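Cell surface protein (Faecalibacterium prausnitzii A2-165, PDB 4GT6) is of unknown function but, as an extracellular protein whose crystallised part is built of BspA-type leucine-rich repeats, probably binds other proteins. Local coordinates at residues Phe156-Leu162 and Arg177-Ala183. Where two conformers were deposited one is given. Residues are numbered along the deposited sequence.
Sequences FSYCYSL and RAFTGTA. With EDO (1,2-ethanediol), chain H; EDO (1,2-ethanediol), chain G.
Two successive coils of a BspA-type leucine-rich repeat solenoid stack here, Ser157 over Thr180 and Tyr158 over Gly181 (CA atoms 4.7 and 4.6 Å apart); the register then slips, so Tyr160 faces Thr182 and Leu162 faces Ala183. Segment 156-162 chains a type II turn (Phe156-Cys159) to a type I turn (Cys159-Leu162). Start at Arg177, which opens a type I turn to Thr180: Arg177 O accepts a hydrogen bond from Ser157 OG at 2.6 Å, and water 1 links that OG to Arg177 NE. Ala178 O receives Phe156 N at 2.8 Å. Phe179 (m) repeats the m rotamer of Phe156; their rings, 19° from parallel with centroids 5.6 Å apart, barely overlap. Thr180 lies in the type II turn Phe179-Thr182, and its O accepts a hydrogen bond from Tyr158 N across the coils at 2.7 Å. Gly181, at positive phi, leaves room for the Tyr158 ring, which a CB would strike. Thr182 (p) bonds OG1 to Phe179 O at 2.9 Å. Ala183 N makes a weak hydrogen bond to Leu162 O at 2.9 Å. The stacking runs on both ways: Phe179 meets Phe201 of the next coil, and Phe156 and Leu162 touch Val142 in strand 141-143.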
ATOM      1  N   PHE A 156       1.353  -2.304  -5.691  1.00 12.74           N
ATOM      2  CA  PHE A 156       2.758  -1.944  -5.587  1.00 12.34           C
ATOM      3  C   PHE A 156       3.193  -1.808  -4.156  1.00 15.75           C
ATOM      4  O   PHE A 156       4.167  -1.097  -3.900  1.00 15.01           O
ATOM      5  CB  PHE A 156       3.052  -0.626  -6.336  1.00 14.46           C
ATOM      6  CG  PHE A 156       2.730  -0.679  -7.812  1.00 15.45           C
ATOM      7  CD1 PHE A 156       3.549  -1.378  -8.696  1.00 17.07           C
ATOM      8  CD2 PHE A 156       1.612  -0.029  -8.318  1.00 19.70           C
ATOM      9  CE1 PHE A 156       3.238  -1.442 -10.066  1.00 18.26           C
ATOM     10  CE2 PHE A 156       1.320  -0.065  -9.694  1.00 21.65           C
ATOM     11  CZ  PHE A 156       2.122  -0.789 -10.547  1.00 19.04           C
ATOM     12  N   SER A 157       2.553  -2.527  -3.224  1.00 13.42           N
ATOM     13  CA  SER A 157       3.001  -2.433  -1.833  1.00 14.48           C
ATOM     14  C   SER A 157       4.490  -2.791  -1.712  1.00 17.94           C
ATOM     15  O   SER A 157       4.925  -3.797  -2.287  1.00 16.04           O
ATOM     16  CB  SER A 157       2.191  -3.355  -0.926  1.00 16.94           C
ATOM     17  OG  SER A 157       0.813  -3.051  -0.989  1.00 22.69           O
ATOM     18  N   TYR A 158       5.266  -1.947  -0.985  1.00 13.83           N
ATOM     19  CA  TYR A 158       6.695  -2.164  -0.689  1.00 13.76           C
ATOM     20  C   TYR A 158       7.570  -2.238  -1.949  1.00 17.17           C
ATOM     21  O   TYR A 158       8.656  -2.838  -1.944  1.00 17.21           O
ATOM     22  CB  TYR A 158       6.902  -3.399   0.229  1.00 15.59           C
ATOM     23  CG  TYR A 158       6.023  -3.281   1.452  1.00 18.36           C
ATOM     24  CD1 TYR A 158       6.228  -2.262   2.384  1.00 20.27           C
ATOM     25  CD2 TYR A 158       4.913  -4.102   1.618  1.00 19.95           C
ATOM     26  CE1 TYR A 158       5.369  -2.090   3.468  1.00 22.29           C
ATOM     27  CE2 TYR A 158       4.057  -3.949   2.712  1.00 21.65           C
ATOM     28  CZ  TYR A 158       4.305  -2.954   3.643  1.00 27.83           C
ATOM     29  OH  TYR A 158       3.471  -2.778   4.723  1.00 32.57           O
ATOM     30  N   CYS A 159       7.170  -1.494  -2.980  1.00 13.59           N
ATOM     31  CA  CYS A 159       8.045  -1.291  -4.136  1.00 12.74           C
ATOM     32  C   CYS A 159       8.927  -0.124  -3.737  1.00 16.44           C
ATOM     33  O   CYS A 159       8.637   1.035  -4.049  1.00 15.24           O
ATOM     34  CB  CYS A 159       7.238  -1.035  -5.406  1.00 12.63           C
ATOM     35  SG  CYS A 159       6.426  -2.524  -6.034  1.00 15.52           S
ATOM     36  N   TYR A 160      10.001  -0.446  -2.967  1.00 15.75           N
ATOM     37  CA  TYR A 160      10.875   0.551  -2.318  1.00 16.51           C
ATOM     38  C   TYR A 160      11.591   1.528  -3.235  1.00 18.95           C
ATOM     39  O   TYR A 160      12.001   2.595  -2.756  1.00 19.33           O
ATOM     40  CB  TYR A 160      11.934  -0.139  -1.452  1.00 17.93           C
ATOM     41  CG  TYR A 160      11.353  -0.988  -0.342  1.00 19.96           C
ATOM     42  CD1 TYR A 160      10.373  -0.483   0.511  1.00 21.57           C
ATOM     43  CD2 TYR A 160      11.852  -2.263  -0.083  1.00 19.79           C
ATOM     44  CE1 TYR A 160       9.853  -1.254   1.550  1.00 22.77           C
ATOM     45  CE2 TYR A 160      11.342  -3.043   0.956  1.00 20.51           C
ATOM     46  CZ  TYR A 160      10.341  -2.534   1.768  1.00 24.38           C
ATOM     47  OH  TYR A 160       9.855  -3.286   2.810  1.00 21.87           O
ATOM     48  N   SER A 161      11.774   1.186  -4.510  1.00 14.62           N
ATOM     49  CA  SER A 161      12.459   2.070  -5.467  1.00 15.18           C
ATOM     50  C   SER A 161      11.507   2.855  -6.352  1.00 17.29           C
ATOM     51  O   SER A 161      11.966   3.679  -7.142  1.00 18.12           O
ATOM     52  CB  SER A 161      13.374   1.252  -6.379  1.00 18.08           C
ATOM     53  OG  SER A 161      14.305   0.534  -5.598  1.00 17.94           O
ATOM     54  N   LEU A 162      10.219   2.550  -6.286  1.00 14.82           N
ATOM     55  CA  LEU A 162       9.206   3.112  -7.187  1.00 14.89           C
ATOM     56  C   LEU A 162       8.926   4.574  -6.801  1.00 18.59           C
ATOM     57  O   LEU A 162       8.265   4.827  -5.797  1.00 18.37           O
ATOM     58  CB  LEU A 162       7.934   2.237  -7.147  1.00 14.36           C
ATOM     59  CG  LEU A 162       6.757   2.649  -8.046  1.00 17.39           C
ATOM     60  CD1 LEU A 162       7.154   2.635  -9.533  1.00 17.01           C
ATOM     61  CD2 LEU A 162       5.574   1.698  -7.834  1.00 18.32           C
ATOM     62  N   ARG A 177      -3.966  -0.207   0.149  1.00 12.98           N
ATOM     63  CA  ARG A 177      -2.517  -0.481   0.177  0.50 13.44           C
ATOM     64  C   ARG A 177      -1.863  -0.511  -1.224  1.00 16.94           C
ATOM     65  O   ARG A 177      -0.742  -1.011  -1.359  1.00 16.08           O
ATOM     66  CB  ARG A 177      -2.232  -1.824   0.917  0.50 13.86           C
ATOM     67  CG  ARG A 177      -2.937  -1.952   2.281  0.50 13.17           C
ATOM     68  CD  ARG A 177      -2.600  -3.224   3.065  0.50 17.19           C
ATOM     69  NE  ARG A 177      -1.166  -3.407   3.313  0.50 20.48           N
ATOM     70  CZ  ARG A 177      -0.461  -2.755   4.234  0.50 34.33           C
ATOM     71  NH1 ARG A 177      -1.038  -1.841   5.004  0.50 22.53           N
ATOM     72  NH2 ARG A 177       0.835  -2.999   4.377  0.50 23.35           N
ATOM     73  N   ALA A 178      -2.508   0.066  -2.254  1.00 14.64           N
ATOM     74  CA  ALA A 178      -1.932   0.017  -3.622  1.00 14.02           C
ATOM     75  C   ALA A 178      -0.491   0.555  -3.712  1.00 16.79           C
ATOM     76  O   ALA A 178       0.316  -0.038  -4.435  1.00 15.92           O
ATOM     77  CB  ALA A 178      -2.820   0.784  -4.592  1.00 14.52           C
ATOM     78  N   PHE A 179      -0.148   1.645  -2.964  1.00 14.10           N
ATOM     79  CA  PHE A 179       1.206   2.225  -3.026  1.00 12.84           C
ATOM     80  C   PHE A 179       1.855   2.284  -1.665  1.00 16.44           C
ATOM     81  O   PHE A 179       2.767   3.095  -1.459  1.00 16.94           O
ATOM     82  CB  PHE A 179       1.164   3.642  -3.648  1.00 14.73           C
ATOM     83  CG  PHE A 179       0.645   3.618  -5.062  1.00 15.10           C
ATOM     84  CD1 PHE A 179       1.472   3.249  -6.117  1.00 18.08           C
ATOM     85  CD2 PHE A 179      -0.692   3.897  -5.335  1.00 17.59           C
ATOM     86  CE1 PHE A 179       0.976   3.177  -7.424  1.00 19.51           C
ATOM     87  CE2 PHE A 179      -1.177   3.872  -6.648  1.00 19.18           C
ATOM     88  CZ  PHE A 179      -0.342   3.515  -7.680  1.00 19.20           C
ATOM     89  N   THR A 180       1.411   1.431  -0.721  1.00 13.05           N
ATOM     90  CA  THR A 180       2.039   1.424   0.614  1.00 13.61           C
ATOM     91  C   THR A 180       3.557   1.234   0.517  1.00 17.36           C
ATOM     92  O   THR A 180       4.020   0.338  -0.194  1.00 15.58           O
ATOM     93  CB  THR A 180       1.455   0.286   1.484  1.00 19.63           C
ATOM     94  OG1 THR A 180       0.080   0.510   1.704  1.00 17.38           O
ATOM     95  CG2 THR A 180       2.147   0.155   2.837  1.00 17.32           C
ATOM     96  N   GLY A 181       4.316   2.072   1.219  1.00 15.60           N
ATOM     97  CA  GLY A 181       5.760   1.893   1.326  1.00 15.81           C
ATOM     98  C   GLY A 181       6.590   2.166   0.091  1.00 19.36           C
ATOM     99  O   GLY A 181       7.773   1.820   0.073  1.00 20.12           O
ATOM    100  N   THR A 182       6.007   2.825  -0.918  1.00 14.75           N
ATOM    101  CA  THR A 182       6.725   3.155  -2.150  1.00 14.55           C
ATOM    102  C   THR A 182       7.567   4.427  -1.971  1.00 19.47           C
ATOM    103  O   THR A 182       7.411   5.153  -0.987  1.00 19.97           O
ATOM    104  CB  THR A 182       5.755   3.282  -3.339  1.00 21.09           C
ATOM    105  OG1 THR A 182       4.824   4.331  -3.069  1.00 16.30           O
ATOM    106  CG2 THR A 182       5.034   1.970  -3.646  1.00 18.80           C
ATOM    107  N   ALA A 183       8.433   4.706  -2.944  1.00 17.40           N
ATOM    108  CA  ALA A 183       9.321   5.873  -2.911  1.00 17.26           C
ATOM    109  C   ALA A 183       8.726   7.055  -3.680  1.00 19.00           C
ATOM    110  O   ALA A 183       9.490   7.938  -4.090  1.00 18.56           O
ATOM    111  CB  ALA A 183      10.681   5.497  -3.506  1.00 18.73           C
TER
HETATM  112  C1  EDO H 906      11.167   5.520   0.161  1.00 36.96           C
HETATM  113  O1  EDO H 906      11.657   6.463   1.072  1.00 41.11           O
HETATM  114  C2  EDO H 906      10.192   4.549   0.858  1.00 40.26           C
HETATM  115  O2  EDO H 906       9.061   5.233   1.426  1.00 39.63           O
HETATM  116  C1  EDO G 905       0.559  -0.336   8.072  1.00 42.01           C
HETATM  117  O1  EDO G 905      -0.574  -1.001   7.535  1.00 46.76           O
HETATM  118  C2  EDO G 905       0.753   0.994   7.304  1.00 36.98           C
HETATM  119  O2  EDO G 905       1.111   0.728   5.970  1.00 30.69           O
HETATM  120  O   HOH W   1      -0.057  -4.817   1.022  1.00 24.47           O